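Local structure of tyrosine--tRNA ligase (Aeropyrum pernix, 2CYA) at residues 280-294 and 304-316. The protein probably catalyses the ATP-dependent activation of tyrosine and its transfer to the acceptor end of tRNA(Tyr), acting as a homodimer. Numbering follows the deposited sequence.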
loop_
_atom_site.group_PDB
_atom_site.type_symbol
_atom_site.label_atom_id
_atom_site.label_comp_id
_atom_site.label_asym_id
_atom_site.label_seq_id
_atom_site.Cartn_x
_atom_site.Cartn_y
_atom_site.Cartn_z
ATOM N N ALA A 280 29.933 -0.068 26.812
ATOM C CA ALA A 280 31.398 -0.080 26.761
ATOM C C ALA A 280 31.874 -0.733 25.477
ATOM O O ALA A 280 32.736 -0.207 24.773
ATOM C CB ALA A 280 31.968 -0.834 27.959
ATOM N N ARG A 281 31.299 -1.882 25.164
ATOM C CA ARG A 281 31.691 -2.606 23.971
ATOM C C ARG A 281 31.295 -1.963 22.630
ATOM O O ARG A 281 32.130 -1.801 21.738
ATOM C CB ARG A 281 31.120 -4.025 24.011
ATOM C CG ARG A 281 31.539 -4.845 22.794
ATOM C CD ARG A 281 30.862 -6.206 22.736
ATOM N NE ARG A 281 31.234 -6.922 21.522
ATOM C CZ ARG A 281 30.732 -8.098 21.156
ATOM N NH1 ARG A 281 29.826 -8.701 21.916
ATOM N NH2 ARG A 281 31.126 -8.663 20.021
ATOM N N TYR A 282 30.026 -1.600 22.495
ATOM C CA TYR A 282 29.529 -1.068 21.234
ATOM C C TYR A 282 29.705 0.415 20.959
ATOM O O TYR A 282 29.696 0.834 19.806
ATOM C CB TYR A 282 28.059 -1.446 21.079
ATOM C CG TYR A 282 27.842 -2.947 21.057
ATOM C CD1 TYR A 282 28.643 -3.766 20.262
ATOM C CD2 TYR A 282 26.850 -3.549 21.839
ATOM C CE1 TYR A 282 28.467 -5.146 20.242
ATOM C CE2 TYR A 282 26.673 -4.928 21.829
ATOM C CZ TYR A 282 27.486 -5.718 21.019
ATOM O OH TYR A 282 27.289 -7.080 20.932
ATOM N N ILE A 283 29.861 1.206 22.009
ATOM C CA ILE A 283 30.031 2.625 21.850
ATOM C C ILE A 283 31.425 3.135 22.256
ATOM O O ILE A 283 32.115 3.759 21.451
ATOM C CB ILE A 283 28.952 3.374 22.641
ATOM C CG1 ILE A 283 27.570 3.025 22.086
ATOM C CG2 ILE A 283 29.195 4.863 22.558
ATOM C CD1 ILE A 283 26.434 3.649 22.852
ATOM N N LEU A 284 31.861 2.860 23.484
ATOM C CA LEU A 284 33.162 3.373 23.917
ATOM C C LEU A 284 34.334 2.737 23.179
ATOM O O LEU A 284 35.175 3.451 22.641
ATOM C CB LEU A 284 33.327 3.236 25.435
ATOM C CG LEU A 284 32.276 3.937 26.319
ATOM C CD1 LEU A 284 32.604 3.661 27.789
ATOM C CD2 LEU A 284 32.245 5.460 26.057
ATOM N N PHE A 285 34.391 1.411 23.114
ATOM C CA PHE A 285 35.495 0.764 22.402
ATOM C C PHE A 285 35.310 0.717 20.877
ATOM O O PHE A 285 36.125 0.137 20.154
ATOM C CB PHE A 285 35.732 -0.647 22.939
ATOM C CG PHE A 285 36.534 -0.677 24.214
ATOM C CD1 PHE A 285 35.902 -0.689 25.454
ATOM C CD2 PHE A 285 37.920 -0.660 24.172
ATOM C CE1 PHE A 285 36.646 -0.686 26.633
ATOM C CE2 PHE A 285 38.668 -0.654 25.339
ATOM C CZ PHE A 285 38.030 -0.668 26.570
ATOM N N ALA A 286 34.229 1.317 20.389
ATOM C CA ALA A 286 33.988 1.361 18.955
ATOM C C ALA A 286 35.097 2.243 18.378
ATOM O O ALA A 286 35.524 2.065 17.239
ATOM C CB ALA A 286 32.620 1.980 18.672
ATOM N N ARG A 287 35.559 3.187 19.197
ATOM C CA ARG A 287 36.608 4.131 18.822
ATOM C C ARG A 287 38.000 3.500 18.864
ATOM O O ARG A 287 38.494 3.148 19.940
ATOM C CB ARG A 287 36.580 5.331 19.768
ATOM C CG ARG A 287 37.641 6.385 19.486
ATOM C CD ARG A 287 37.828 7.294 20.693
ATOM N NE ARG A 287 38.786 8.367 20.442
ATOM C CZ ARG A 287 39.245 9.197 21.377
ATOM N NH1 ARG A 287 38.832 9.075 22.637
ATOM N NH2 ARG A 287 40.113 10.152 21.054
ATOM N N ASP A 288 38.632 3.359 17.701
ATOM C CA ASP A 288 39.968 2.775 17.659
ATOM C C ASP A 288 40.875 3.550 18.608
ATOM O O ASP A 288 40.793 4.778 18.706
ATOM C CB ASP A 288 40.530 2.803 16.230
ATOM C CG ASP A 288 39.827 1.811 15.301
ATOM O OD1 ASP A 288 39.927 0.586 15.536
ATOM O OD2 ASP A 288 39.173 2.258 14.337
ATOM N N GLY A 289 41.720 2.823 19.330
ATOM C CA GLY A 289 42.618 3.463 20.273
ATOM C C GLY A 289 41.952 3.963 21.548
ATOM O O GLY A 289 42.478 4.864 22.202
ATOM N N PHE A 290 40.798 3.397 21.907
ATOM C CA PHE A 290 40.111 3.818 23.127
ATOM C C PHE A 290 40.652 3.062 24.329
ATOM O O PHE A 290 41.011 1.885 24.231
ATOM C CB PHE A 290 38.598 3.580 23.051
ATOM C CG PHE A 290 37.872 3.902 24.337
ATOM C CD1 PHE A 290 37.655 5.227 24.721
ATOM C CD2 PHE A 290 37.449 2.883 25.189
ATOM C CE1 PHE A 290 37.030 5.537 25.935
ATOM C CE2 PHE A 290 36.821 3.174 26.410
ATOM C CZ PHE A 290 36.611 4.509 26.784
ATOM N N THR A 291 40.672 3.754 25.465
ATOM C CA THR A 291 41.160 3.207 26.720
ATOM C C THR A 291 40.181 3.518 27.845
ATOM O O THR A 291 39.695 4.638 27.940
ATOM C CB THR A 291 42.492 3.858 27.107
ATOM O OG1 THR A 291 43.331 3.955 25.954
ATOM C CG2 THR A 291 43.181 3.042 28.166
ATOM N N LEU A 292 39.899 2.542 28.698
ATOM C CA LEU A 292 39.006 2.777 29.829
ATOM C C LEU A 292 39.801 2.694 31.144
ATOM O O LEU A 292 40.147 1.605 31.602
ATOM C CB LEU A 292 37.862 1.754 29.857
ATOM C CG LEU A 292 36.806 2.011 30.943
ATOM C CD1 LEU A 292 35.980 3.235 30.566
ATOM C CD2 LEU A 292 35.898 0.808 31.101
ATOM N N ARG A 293 40.090 3.851 31.734
ATOM C CA ARG A 293 40.836 3.929 32.992
ATOM C C ARG A 293 39.898 3.682 34.179
ATOM O O ARG A 293 38.910 4.397 34.344
ATOM C CB ARG A 293 41.480 5.315 33.106
ATOM C CG ARG A 293 42.102 5.637 34.463
ATOM C CD ARG A 293 42.373 7.136 34.586
ATOM N NE ARG A 293 43.249 7.620 33.518
ATOM C CZ ARG A 293 43.413 8.905 33.201
ATOM N NH1 ARG A 293 42.755 9.847 33.868
ATOM N NH2 ARG A 293 44.235 9.247 32.212
ATOM N N VAL A 294 40.201 2.682 35.008
ATOM C CA VAL A 294 39.350 2.367 36.164
ATOM C C VAL A 294 40.112 2.279 37.487
ATOM O O VAL A 294 41.293 1.926 37.512
ATOM C CB VAL A 294 38.611 1.025 35.970
ATOM C CG1 VAL A 294 37.611 0.816 37.099
ATOM C CG2 VAL A 294 37.914 0.999 34.625
ATOM N N VAL A 304 43.039 -0.114 37.101
ATOM C CA VAL A 304 43.417 -0.772 35.853
ATOM C C VAL A 304 43.040 0.068 34.629
ATOM O O VAL A 304 42.109 0.874 34.672
ATOM C CB VAL A 304 42.747 -2.164 35.735
ATOM C CG1 VAL A 304 43.251 -2.887 34.490
ATOM C CG2 VAL A 304 43.046 -2.987 36.974
ATOM N N GLU A 305 43.775 -0.131 33.540
ATOM C CA GLU A 305 43.548 0.597 32.296
ATOM C C GLU A 305 43.318 -0.421 31.176
ATOM O O GLU A 305 44.228 -1.174 30.814
ATOM C CB GLU A 305 44.773 1.460 31.986
ATOM C CG GLU A 305 44.586 2.449 30.854
ATOM C CD GLU A 305 45.896 3.059 30.381
ATOM O OE1 GLU A 305 45.857 3.935 29.484
ATOM O OE2 GLU A 305 46.963 2.658 30.901
ATOM N N TYR A 306 42.107 -0.448 30.625
ATOM C CA TYR A 306 41.787 -1.403 29.572
ATOM C C TYR A 306 41.969 -0.897 28.156
ATOM O O TYR A 306 41.438 0.145 27.776
ATOM C CB TYR A 306 40.370 -1.920 29.751
ATOM C CG TYR A 306 40.172 -2.594 31.077
ATOM C CD1 TYR A 306 39.842 -1.855 32.211
ATOM C CD2 TYR A 306 40.318 -3.973 31.202
ATOM C CE1 TYR A 306 39.655 -2.475 33.440
ATOM C CE2 TYR A 306 40.136 -4.603 32.424
ATOM C CZ TYR A 306 39.802 -3.849 33.539
ATOM O OH TYR A 306 39.598 -4.472 34.746
ATOM N N THR A 307 42.718 -1.664 27.374
ATOM C CA THR A 307 43.007 -1.304 26.000
ATOM C C THR A 307 42.138 -2.073 25.016
ATOM O O THR A 307 42.210 -1.847 23.813
ATOM C CB THR A 307 44.498 -1.548 25.672
ATOM O OG1 THR A 307 44.809 -2.938 25.837
ATOM C CG2 THR A 307 45.374 -0.735 26.596
ATOM N N SER A 308 41.325 -2.985 25.531
ATOM C CA SER A 308 40.434 -3.769 24.686
ATOM C C SER A 308 39.185 -4.065 25.493
ATOM O O SER A 308 39.216 -4.022 26.722
ATOM C CB SER A 308 41.085 -5.093 24.269
ATOM O OG SER A 308 40.836 -6.120 25.223
ATOM N N TYR A 309 38.088 -4.361 24.808
ATOM C CA TYR A 309 36.853 -4.659 25.501
ATOM C C TYR A 309 36.919 -6.039 26.124
ATOM O O TYR A 309 36.463 -6.237 27.250
ATOM C CB TYR A 309 35.653 -4.625 24.565
ATOM C CG TYR A 309 34.417 -5.181 25.230
ATOM C CD1 TYR A 309 33.728 -4.442 26.184
ATOM C CD2 TYR A 309 33.992 -6.485 24.981
ATOM C CE1 TYR A 309 32.656 -4.980 26.876
ATOM C CE2 TYR A 309 32.918 -7.042 25.679
ATOM C CZ TYR A 309 32.260 -6.279 26.626
ATOM O OH TYR A 309 31.211 -6.813 27.332
ATOM N N GLU A 310 37.465 -6.995 25.378
ATOM C CA GLU A 310 37.562 -8.365 25.866
ATOM C C GLU A 310 38.318 -8.418 27.190
ATOM O O GLU A 310 37.960 -9.187 28.081
ATOM C CB GLU A 310 38.240 -9.262 24.827
ATOM C CG GLU A 310 38.041 -10.751 25.099
ATOM C CD GLU A 310 36.569 -11.125 25.317
ATOM O OE1 GLU A 310 35.747 -10.881 24.402
ATOM O OE2 GLU A 310 36.234 -11.662 26.402
ATOM N N GLU A 311 39.358 -7.601 27.319
ATOM C CA GLU A 311 40.123 -7.557 28.560
ATOM C C GLU A 311 39.157 -7.200 29.682
ATOM O O GLU A 311 39.035 -7.924 30.670
ATOM C CB GLU A 311 41.213 -6.491 28.486
ATOM C CG GLU A 311 42.426 -6.867 27.663
ATOM C CD GLU A 311 43.377 -5.695 27.492
ATOM O OE1 GLU A 311 43.745 -5.069 28.515
ATOM O OE2 GLU A 311 43.753 -5.404 26.333
ATOM N N LEU A 312 38.471 -6.072 29.508
ATOM C CA LEU A 312 37.505 -5.586 30.478
ATOM C C LEU A 312 36.492 -6.662 30.851
ATOM O O LEU A 312 36.183 -6.840 32.028
ATOM C CB LEU A 312 36.773 -4.358 29.914
ATOM C CG LEU A 312 35.689 -3.660 30.748
ATOM C CD1 LEU A 312 35.251 -2.388 30.045
ATOM C CD2 LEU A 312 34.498 -4.576 30.949
ATOM N N GLU A 313 35.972 -7.377 29.853
ATOM C CA GLU A 313 34.975 -8.411 30.118
ATOM C C GLU A 313 35.509 -9.565 30.955
ATOM O O GLU A 313 34.802 -10.092 31.814
ATOM C CB GLU A 313 34.387 -8.964 28.822
ATOM C CG GLU A 313 32.898 -9.167 28.949
ATOM C CD GLU A 313 32.333 -10.120 27.936
ATOM O OE1 GLU A 313 32.576 -11.336 28.075
ATOM O OE2 GLU A 313 31.643 -9.654 27.005
ATOM N N ARG A 314 36.746 -9.973 30.688
ATOM C CA ARG A 314 37.356 -11.054 31.455
ATOM C C ARG A 314 37.452 -10.580 32.903
ATOM O O ARG A 314 36.871 -11.188 33.803
ATOM C CB ARG A 314 38.743 -11.382 30.898
ATOM C CG ARG A 314 38.701 -11.912 29.476
ATOM C CD ARG A 314 40.085 -12.272 28.970
ATOM N NE ARG A 314 40.045 -12.780 27.602
ATOM C CZ ARG A 314 41.107 -13.222 26.932
ATOM N NH1 ARG A 314 42.307 -13.223 27.503
ATOM N NH2 ARG A 314 40.968 -13.673 25.689
ATOM N N ASP A 315 38.166 -9.478 33.116
ATOM C CA ASP A 315 38.315 -8.899 34.448
ATOM C C ASP A 315 36.958 -8.701 35.123
ATOM O O ASP A 315 36.846 -8.811 36.346
ATOM C CB ASP A 315 39.026 -7.551 34.359
ATOM C CG ASP A 315 40.530 -7.679 34.440
ATOM O OD1 ASP A 315 41.090 -8.574 33.773
ATOM O OD2 ASP A 315 41.155 -6.873 35.164
ATOM N N TYR A 316 35.928 -8.401 34.335
ATOM C CA TYR A 316 34.604 -8.201 34.906
ATOM C C TYR A 316 34.010 -9.539 35.307
ATOM O O TYR A 316 33.371 -9.650 36.354
ATOM C CB TYR A 316 33.659 -7.516 33.914
ATOM C CG TYR A 316 32.328 -7.163 34.540
ATOM C CD1 TYR A 316 32.225 -6.104 35.440
ATOM C CD2 TYR A 316 31.182 -7.909 34.269
ATOM C CE1 TYR A 316 31.025 -5.799 36.052
ATOM C CE2 TYR A 316 29.967 -7.609 34.883
ATOM C CZ TYR A 316 29.901 -6.552 35.774
ATOM O OH TYR A 316 28.712 -6.242 36.405
#
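The aliphatic part of Arg281 lies across one face of the Tyr309 ring, its CB 3.4 Å from the ring centroid in a CH-pi contact. With CG anti to the backbone N (chi1 -178°), the extended zigzag of CH2 groups continues over CD2 and CE2, its C-H bonds suited to an aromatic face. At the edge of the same ring stands Phe285 CD1. Phe285 suits its place by offering two faces: Phe290 CD2 sits over the centre of one, the backbone N of Tyr309 above the other, with Tyr306 O and Ala280 O at its edge. The Tyr306 ring has Val304 CG1 over one face and Leu292 O and Val294 CG2 at its edge, while its OH reaches Asp315 OD2 at 2.9 Å. Tyrosine suits position 309 because its hydroxyl, beyond the apolar ring, donates to the anti lone pair of Glu313 OE2. A leucine here would probably leave Glu313 without this donor and Arg281 without a flat surface to lie on. Leu312 CD1 packs tightly on Leu292 CD2 (3.4 Å), and the small hydroxyl of Ser308 caps the helix by accepting from Glu311 N. Strands 292-293 and 305-306 form an antiparallel hairpin: Leu292 N gives to Tyr306 O on a lone pair, and Tyr306 N returns a bond to Leu292 O. Backbone bonds thus set the hairpin register, Leu292 packs it on helix 309-317, and Ala280 and Arg281 join the two helices.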